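Local coordinates for protein orotidine 5'-phosphate decarboxylase (Streptomyces avermitilis, PDB 3V75) that probably catalyses the decarboxylation of orotidine 5'-phosphate to UMP, the last step of de novo UMP biosynthesis, at residues E106-G111 against F142-T147; F134-S139 against V161-E166; A206-E211 against G215-V220. One frame throughout, in Å; residues are numbered along the deposited sequence.

Interaction 1: residues E106-G111 against F142-T147; sequences EARAAG and FSDALT
Arg108 reaches from the last turn of its helix to Asp144 and Phe142, and its chain can be followed atom by atom. CB points toward the segment 142-147, and Arg108 CG, set anti to the carbonyl carbon (chi1 -61°), lies 4.0 Å from Asp144 OD2. Arg108 CD lies 3.6 Å from the carbonyl O of Phe142, and the bend at chi3 then turns the guanidinium side-on to the carboxylate. Arg108 NE bonds Asp144 OD2 at 2.9 Å, coming from above the carboxylate plane; Arg108 NH2 bonds Asp144 OD1, also at 2.9 Å, on its syn side but tilted 25° out of that plane. Both oxygens lie close to the guanidinium plane, although the two flat groups are twisted 43° apart. Arg108 NH1 takes no part in the pair and sits 3.8 Å from Phe142 CD2, while CE2 of that ring lies over one guanidinium face. Two bonds to two oxygens fix the rotation of the guanidinium. The buried carboxylate has further partners, Arg30 at OD1 and the backbone N of Val114 at OD2. Past the helix, Gly111 with its positive phi completes a Schellman motif. The Arg108-Asp144 pair ties outer helix 93-109 to the loop leading into strand 145-148 of the TIM barrel.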
loop_
_atom_site.group_PDB
_atom_site.type_symbol
_atom_site.label_atom_id
_atom_site.label_comp_id
_atom_site.label_asym_id
_atom_site.label_seq_id
_atom_site.Cartn_x
_atom_site.Cartn_y
_atom_site.Cartn_z
ATOM N N GLU A 106 19.537 9.620 -6.886
ATOM C CA GLU A 106 20.082 10.529 -7.901
ATOM C C GLU A 106 19.208 11.783 -7.993
ATOM O O GLU A 106 19.716 12.899 -8.117
ATOM C CB GLU A 106 20.129 9.821 -9.263
ATOM C CG GLU A 106 21.164 8.727 -9.361
ATOM C CD GLU A 106 20.847 7.696 -10.472
ATOM O OE1 GLU A 106 19.845 7.866 -11.241
ATOM O OE2 GLU A 106 21.593 6.688 -10.547
ATOM N N ALA A 107 17.895 11.602 -7.938
ATOM C CA ALA A 107 16.981 12.747 -8.001
ATOM C C ALA A 107 17.250 13.718 -6.858
ATOM O O ALA A 107 17.361 14.935 -7.063
ATOM C CB ALA A 107 15.519 12.296 -7.976
ATOM N N ARG A 108 17.353 13.174 -5.639
ATOM C CA ARG A 108 17.581 14.051 -4.497
ATOM C C ARG A 108 18.966 14.691 -4.569
ATOM O O ARG A 108 19.129 15.858 -4.167
ATOM C CB ARG A 108 17.339 13.298 -3.165
ATOM C CG ARG A 108 15.870 12.763 -3.034
ATOM C CD ARG A 108 15.542 12.180 -1.624
ATOM N NE ARG A 108 15.371 13.274 -0.653
ATOM C CZ ARG A 108 16.292 13.664 0.239
ATOM N NH1 ARG A 108 17.468 13.032 0.332
ATOM N NH2 ARG A 108 16.039 14.693 1.022
ATOM N N ALA A 109 19.961 13.955 -5.052
ATOM C CA ALA A 109 21.302 14.528 -5.207
ATOM C C ALA A 109 21.300 15.707 -6.199
ATOM O O ALA A 109 22.099 16.645 -6.065
ATOM C CB ALA A 109 22.300 13.465 -5.673
ATOM N N ALA A 110 20.391 15.655 -7.186
ATOM C CA ALA A 110 20.248 16.743 -8.175
ATOM C C ALA A 110 19.457 17.910 -7.623
ATOM O O ALA A 110 19.337 18.952 -8.281
ATOM C CB ALA A 110 19.568 16.214 -9.449
ATOM N N GLY A 111 18.924 17.758 -6.407
ATOM C CA GLY A 111 18.200 18.842 -5.773
ATOM C C GLY A 111 16.691 18.829 -5.989
ATOM O O GLY A 111 16.007 19.761 -5.544
ATOM N N PHE A 142 14.764 6.529 1.260
ATOM C CA PHE A 142 14.405 7.801 1.904
ATOM C C PHE A 142 13.886 8.796 0.877
ATOM O O PHE A 142 14.583 9.094 -0.102
ATOM C CB PHE A 142 15.594 8.437 2.630
ATOM C CG PHE A 142 15.264 9.769 3.309
ATOM C CD1 PHE A 142 14.180 9.888 4.163
ATOM C CD2 PHE A 142 16.059 10.888 3.099
ATOM C CE1 PHE A 142 13.871 11.106 4.798
ATOM C CE2 PHE A 142 15.789 12.102 3.772
ATOM C CZ PHE A 142 14.678 12.217 4.583
ATOM N N SER A 143 12.697 9.322 1.129
ATOM C CA SER A 143 12.023 10.258 0.236
ATOM C C SER A 143 11.564 11.471 1.047
ATOM O O SER A 143 11.401 11.396 2.270
ATOM C CB SER A 143 10.816 9.566 -0.423
ATOM O OG SER A 143 11.230 8.427 -1.180
ATOM N N ASP A 144 11.327 12.596 0.375
ATOM C CA ASP A 144 10.901 13.799 1.080
ATOM C C ASP A 144 9.455 13.722 1.542
ATOM O O ASP A 144 9.059 14.408 2.484
ATOM C CB ASP A 144 11.106 14.998 0.162
ATOM C CG ASP A 144 12.550 15.180 -0.146
ATOM O OD1 ASP A 144 13.292 15.591 0.785
ATOM O OD2 ASP A 144 12.996 14.845 -1.283
ATOM N N ALA A 145 8.653 12.892 0.886
ATOM C CA ALA A 145 7.300 12.621 1.364
ATOM C C ALA A 145 6.825 11.271 0.878
ATOM O O ALA A 145 7.420 10.690 -0.038
ATOM C CB ALA A 145 6.315 13.736 0.925
ATOM N N LEU A 146 5.735 10.779 1.474
ATOM C CA LEU A 146 5.195 9.469 1.137
ATOM C C LEU A 146 3.703 9.606 0.992
ATOM O O LEU A 146 3.056 10.231 1.844
ATOM C CB LEU A 146 5.502 8.495 2.289
ATOM C CG LEU A 146 4.919 7.093 2.171
ATOM C CD1 LEU A 146 5.479 6.283 0.973
ATOM C CD2 LEU A 146 5.110 6.332 3.544
ATOM N N THR A 147 3.123 9.011 -0.049
ATOM C CA THR A 147 1.663 8.940 -0.118
ATOM C C THR A 147 1.191 7.766 0.755
ATOM O O THR A 147 1.777 6.657 0.734
ATOM C CB THR A 147 1.112 8.772 -1.573
ATOM O OG1 THR A 147 1.618 7.552 -2.124
ATOM C CG2 THR A 147 1.538 9.975 -2.474
#

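Interaction 2: residues F134-S139 against V161-E166; sequences FLRKDS and VELARE
In the connection between helix 124-134 and strand 145-148, Leu135 and Arg136 pack against Leu163 and Ala164 of helix 158-167, side by side in the outer layer of the TIM barrel. The backbones come close where Leu135 faces Ala164, their CA atoms 5.7 Å apart, and no hydrogen bond crosses between the two segments. Leu163 carries much of the contact. Its CG stands anti to the backbone N (chi1 -176°), which brings the branch up to the 134-139 loop: Leu163 CG lies 4.0 Å from the carbonyl O of Leu135, while the two Leu163 methyls divide over Arg136, CD2 approaching Arg136 CB at 4.1 Å and CD1 approaching Arg136 CD at 4.2 Å. The aliphatic part of the arginine therefore runs obliquely across the end of the leucine. Deeper in, Leu135 CD1 meets Ala164 CB at 4.4 Å, an apolar touch between buried residues.

This is the layering of a TIM barrel, in which helices cover the outside of a parallel sheet: Leu135 also rests on Leu146 and Leu171 of two adjacent strands, so that it lies between helix 158-167 and the sheet. Its carbonyl O accepts a hydrogen bond from the hydroxyl of Ser167, which gives the loop a polar tie to the end of the same helix.

The charged end of Arg136 turns back on its own segment. A bend at chi3 (75°) brings Arg136 NE to Asp138 OD1 at 3.0 Å, with an N-H...O angle of 158°; the oxygen lies near the guanidinium plane, whereas the nitrogen stands above the carboxylate plane. This salt bridge lies within the type I beta turn from Arg136 to Ser139, which the backbone bond from Ser139 N to Arg136 O closes at 3.0 Å.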
loop_
_atom_site.group_PDB
_atom_site.type_symbol
_atom_site.label_atom_id
_atom_site.label_comp_id
_atom_site.label_asym_id
_atom_site.label_seq_id
_atom_site.Cartn_x
_atom_site.Cartn_y
_atom_site.Cartn_z
ATOM N N PHE A 134 10.700 4.571 4.128
ATOM C CA PHE A 134 10.597 5.732 3.234
ATOM C C PHE A 134 10.901 7.092 3.875
ATOM O O PHE A 134 11.068 8.078 3.137
ATOM C CB PHE A 134 9.191 5.796 2.632
ATOM C CG PHE A 134 8.848 4.610 1.780
ATOM C CD1 PHE A 134 9.515 4.395 0.592
ATOM C CD2 PHE A 134 7.884 3.690 2.178
ATOM C CE1 PHE A 134 9.214 3.275 -0.212
ATOM C CE2 PHE A 134 7.578 2.590 1.407
ATOM C CZ PHE A 134 8.244 2.366 0.188
ATOM N N LEU A 135 10.910 7.198 5.206
ATOM C CA LEU A 135 10.877 8.522 5.858
ATOM C C LEU A 135 11.992 8.747 6.834
ATOM O O LEU A 135 11.996 9.755 7.533
ATOM C CB LEU A 135 9.528 8.754 6.556
ATOM C CG LEU A 135 8.327 8.755 5.595
ATOM C CD1 LEU A 135 7.014 8.623 6.361
ATOM C CD2 LEU A 135 8.324 9.972 4.637
ATOM N N ARG A 136 12.940 7.836 6.917
ATOM C CA ARG A 136 14.069 8.072 7.794
ATOM C C ARG A 136 15.337 8.193 6.964
ATOM O O ARG A 136 15.501 7.426 6.015
ATOM C CB ARG A 136 14.185 6.920 8.775
ATOM C CG ARG A 136 15.098 7.312 9.887
ATOM C CD ARG A 136 14.828 6.457 11.082
ATOM N NE ARG A 136 15.361 5.123 10.890
ATOM C CZ ARG A 136 15.195 4.183 11.813
ATOM N NH1 ARG A 136 14.520 4.518 12.928
ATOM N NH2 ARG A 136 15.705 2.962 11.647
ATOM N N LYS A 137 16.275 9.073 7.323
ATOM C CA LYS A 137 17.386 9.314 6.369
ATOM C C LYS A 137 18.345 8.202 6.045
ATOM O O LYS A 137 19.046 8.247 5.026
ATOM C CB LYS A 137 18.205 10.512 6.765
ATOM C CG LYS A 137 18.875 10.337 8.113
ATOM C CD LYS A 137 19.924 11.413 8.160
ATOM C CE LYS A 137 20.856 11.249 9.353
ATOM N NZ LYS A 137 21.828 12.378 9.200
ATOM N N ASP A 138 18.424 7.202 6.918
ATOM C CA ASP A 138 19.319 6.077 6.677
ATOM C C ASP A 138 18.724 5.054 5.715
ATOM O O ASP A 138 19.386 4.072 5.346
ATOM C CB ASP A 138 19.581 5.331 8.022
ATOM C CG ASP A 138 18.304 4.615 8.569
ATOM O OD1 ASP A 138 17.162 5.173 8.510
ATOM O OD2 ASP A 138 18.410 3.473 9.082
ATOM N N SER A 139 17.472 5.214 5.327
ATOM C CA SER A 139 16.875 4.171 4.492
ATOM C C SER A 139 17.279 4.304 3.057
ATOM O O SER A 139 17.427 5.432 2.564
ATOM C CB SER A 139 15.403 4.233 4.524
ATOM O OG SER A 139 14.960 3.313 3.536
ATOM N N VAL A 161 3.418 9.942 10.678
ATOM C CA VAL A 161 3.405 11.382 10.967
ATOM C C VAL A 161 4.572 11.758 11.872
ATOM O O VAL A 161 5.308 12.722 11.591
ATOM C CB VAL A 161 2.066 11.826 11.651
ATOM C CG1 VAL A 161 2.127 13.300 12.091
ATOM C CG2 VAL A 161 0.863 11.600 10.705
ATOM N N GLU A 162 4.763 11.010 12.959
ATOM C CA GLU A 162 5.805 11.369 13.917
ATOM C C GLU A 162 7.191 11.256 13.297
ATOM O O GLU A 162 8.060 12.108 13.504
ATOM C CB GLU A 162 5.726 10.474 15.163
ATOM C CG GLU A 162 4.492 10.717 16.014
ATOM C CD GLU A 162 4.334 9.622 17.121
ATOM O OE1 GLU A 162 5.065 8.581 17.097
ATOM O OE2 GLU A 162 3.440 9.775 18.005
ATOM N N LEU A 163 7.428 10.177 12.558
ATOM C CA LEU A 163 8.765 10.001 11.979
ATOM C C LEU A 163 9.017 11.028 10.885
ATOM O O LEU A 163 10.131 11.561 10.777
ATOM C CB LEU A 163 8.936 8.579 11.444
ATOM C CG LEU A 163 10.342 8.313 10.914
ATOM C CD1 LEU A 163 11.462 8.766 11.919
ATOM C CD2 LEU A 163 10.516 6.823 10.505
ATOM N N ALA A 164 7.990 11.319 10.092
ATOM C CA ALA A 164 8.117 12.374 9.086
ATOM C C ALA A 164 8.503 13.704 9.744
ATOM O O ALA A 164 9.433 14.394 9.268
ATOM C CB ALA A 164 6.843 12.520 8.310
ATOM N N ARG A 165 7.826 14.095 10.834
ATOM C CA ARG A 165 8.192 15.364 11.483
ATOM C C ARG A 165 9.662 15.349 11.906
ATOM O O ARG A 165 10.363 16.346 11.797
ATOM C CB ARG A 165 7.388 15.617 12.754
ATOM C CG ARG A 165 5.954 15.911 12.587
ATOM C CD ARG A 165 5.381 16.403 13.970
ATOM N NE ARG A 165 3.935 16.595 13.840
ATOM C CZ ARG A 165 3.442 17.698 13.290
ATOM N NH1 ARG A 165 4.288 18.671 12.910
ATOM N NH2 ARG A 165 2.137 17.858 13.141
ATOM N N GLU A 166 10.109 14.222 12.466
ATOM C CA GLU A 166 11.482 14.115 12.945
ATOM C C GLU A 166 12.533 14.237 11.835
ATOM O O GLU A 166 13.600 14.789 12.060
ATOM C CB GLU A 166 11.689 12.798 13.703
ATOM C CG GLU A 166 10.936 12.756 15.016
ATOM C CD GLU A 166 11.093 11.444 15.742
ATOM O OE1 GLU A 166 11.766 10.519 15.227
ATOM O OE2 GLU A 166 10.584 11.363 16.896
#

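Interaction 3: residues A206-E211 against G215-V220; sequences AENAGE and GSFGAV
The side-chain amide of Asn208, bonded to the main chain of Phe217, joins the C-terminal end of helix 196-207 to the beginning of strand 217-221, a tight helix-to-strand return on the barrel wall. Asn208 uses both ends of its amide on one residue. Asn208 OD1 accepts from Phe217 N at 3.1 Å, in the carbonyl plane and on a lone pair, while Asn208 ND2 donates to Phe217 O at 2.8 Å. The second bond is nearly straight, 173° at the hydrogen, and its acceptor lies in the plane of the amide. Together they fix the rotation of the amide, which meets the backbone of Phe217 edge-on through OD1 and ND2. OD1 also receives a hydrogen bond from a water that accepts one from Ser216 N, and ND2 has a further acceptor in the carbonyl of Ile235. With the amide cut back to an alanine, Phe217 N and O would probably lose these partners and the carbonyl of Ile235 its donor, weakening the hold of the end of helix 196-207 on the strand.

Packing beside the amide adds to the contact. Asn208 OD1 lies 3.4 Å from Gly215 CA, at a place where a beta carbon on that glycine would clash with it. Glu207 CG approaches the Phe217 ring at CD2, 3.6 Å away, brought there because CG is anti to the backbone N (chi1 -159°); its carboxylate continues to Tyr154 and Arg165. Glu211 OE1 and Ser216 OG share a second water, and Ser216 OG also bonds the backbone N of Gly28.

The ring of Phe217 is received by Val161, Ala164 and Arg165 of helix 158-167, by Leu171 of strand 170-176 and by Leu204 of helix 196-207.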
loop_
_atom_site.group_PDB
_atom_site.type_symbol
_atom_site.label_atom_id
_atom_site.label_comp_id
_atom_site.label_asym_id
_atom_site.label_seq_id
_atom_site.Cartn_x
_atom_site.Cartn_y
_atom_site.Cartn_z
ATOM N N ALA A 206 -5.634 20.287 11.232
ATOM C CA ALA A 206 -5.207 20.293 12.638
ATOM C C ALA A 206 -3.724 19.945 12.733
ATOM O O ALA A 206 -2.983 20.541 13.527
ATOM C CB ALA A 206 -6.044 19.343 13.478
ATOM N N GLU A 207 -3.278 19.014 11.896
ATOM C CA GLU A 207 -1.879 18.585 11.903
ATOM C C GLU A 207 -0.920 19.718 11.568
ATOM O O GLU A 207 0.200 19.771 12.060
ATOM C CB GLU A 207 -1.667 17.430 10.916
ATOM C CG GLU A 207 -0.441 16.620 11.212
ATOM C CD GLU A 207 -0.630 15.767 12.469
ATOM O OE1 GLU A 207 -1.527 14.875 12.485
ATOM O OE2 GLU A 207 0.115 15.969 13.448
ATOM N N ASN A 208 -1.376 20.616 10.695
ATOM C CA ASN A 208 -0.528 21.691 10.170
ATOM C C ASN A 208 -0.706 22.998 10.895
ATOM O O ASN A 208 -0.096 24.001 10.491
ATOM C CB ASN A 208 -0.859 21.947 8.679
ATOM C CG ASN A 208 -0.511 20.767 7.816
ATOM O OD1 ASN A 208 0.584 20.170 7.984
ATOM N ND2 ASN A 208 -1.422 20.380 6.916
ATOM N N ALA A 209 -1.560 23.042 11.913
ATOM C CA ALA A 209 -1.978 24.317 12.495
ATOM C C ALA A 209 -0.786 25.167 12.868
ATOM O O ALA A 209 0.109 24.704 13.615
ATOM C CB ALA A 209 -2.830 24.089 13.725
ATOM N N GLY A 210 -0.752 26.397 12.357
ATOM C CA GLY A 210 0.289 27.340 12.730
ATOM C C GLY A 210 1.634 27.193 12.050
ATOM O O GLY A 210 2.505 28.027 12.281
ATOM N N GLU A 211 1.829 26.171 11.210
ATOM C CA GLU A 211 3.124 25.967 10.558
ATOM C C GLU A 211 3.275 26.956 9.414
ATOM O O GLU A 211 2.343 27.145 8.624
ATOM C CB GLU A 211 3.243 24.577 9.970
ATOM C CG GLU A 211 3.340 23.571 11.027
ATOM C CD GLU A 211 4.749 23.527 11.645
ATOM O OE1 GLU A 211 5.744 23.689 10.896
ATOM O OE2 GLU A 211 4.854 23.324 12.864
ATOM N N GLY A 215 2.482 23.767 6.058
ATOM C CA GLY A 215 2.703 22.559 6.835
ATOM C C GLY A 215 3.222 21.406 5.986
ATOM O O GLY A 215 3.213 21.466 4.747
ATOM N N SER A 216 3.621 20.315 6.640
ATOM C CA SER A 216 4.215 19.168 5.951
ATOM C C SER A 216 3.260 18.047 5.600
ATOM O O SER A 216 3.671 17.081 4.958
ATOM C CB SER A 216 5.363 18.573 6.787
ATOM O OG SER A 216 6.407 19.503 6.969
ATOM N N PHE A 217 1.993 18.175 6.023
ATOM C CA PHE A 217 1.039 17.076 5.900
ATOM C C PHE A 217 -0.047 17.446 4.911
ATOM O O PHE A 217 -0.885 18.302 5.169
ATOM C CB PHE A 217 0.566 16.644 7.308
ATOM C CG PHE A 217 1.735 16.222 8.157
ATOM C CD1 PHE A 217 2.336 14.988 7.940
ATOM C CD2 PHE A 217 2.341 17.108 9.028
ATOM C CE1 PHE A 217 3.507 14.615 8.647
ATOM C CE2 PHE A 217 3.499 16.733 9.746
ATOM C CZ PHE A 217 4.070 15.490 9.539
ATOM N N GLY A 218 0.035 16.813 3.746
ATOM C CA GLY A 218 -0.816 17.206 2.622
ATOM C C GLY A 218 -1.832 16.146 2.290
ATOM O O GLY A 218 -1.904 15.087 2.938
ATOM N N ALA A 219 -2.649 16.449 1.276
ATOM C CA ALA A 219 -3.697 15.547 0.796
ATOM C C ALA A 219 -3.505 15.292 -0.700
ATOM O O ALA A 219 -3.024 16.175 -1.420
ATOM C CB ALA A 219 -5.086 16.182 1.003
ATOM N N VAL A 220 -3.933 14.120 -1.162
ATOM C CA VAL A 220 -4.070 13.871 -2.592
ATOM C C VAL A 220 -5.502 14.287 -2.983
ATOM O O VAL A 220 -6.483 13.793 -2.406
ATOM C CB VAL A 220 -3.819 12.393 -2.948
ATOM C CG1 VAL A 220 -3.974 12.209 -4.478
ATOM C CG2 VAL A 220 -2.403 11.984 -2.456
HETATM O O HOH W 1 3.086 20.491 9.427
HETATM O O HOH W 2 5.931 21.478 8.920
#

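Followed from the N terminus, interaction 1 opens at the end of helix 93-109 and closes just before strand 145-148, looping over strand 113-120 and helix 124-134. Interaction 2 opens within that loop, at 134-139, and closes beyond it on helix 158-167, so the two cross; they also touch, Phe134 O probably accepting a hydrogen bond from Ser143 N at 2.9 Å. Interaction 3 follows in series and closes the short return between helix 196-207 and strand 217-221. Its centre lies about 16 Å from that of interaction 2, which it meets through the salt bridge of Arg165 with Glu207. Interactions 1 and 3 do not touch, yet both reach the same barrel sheet.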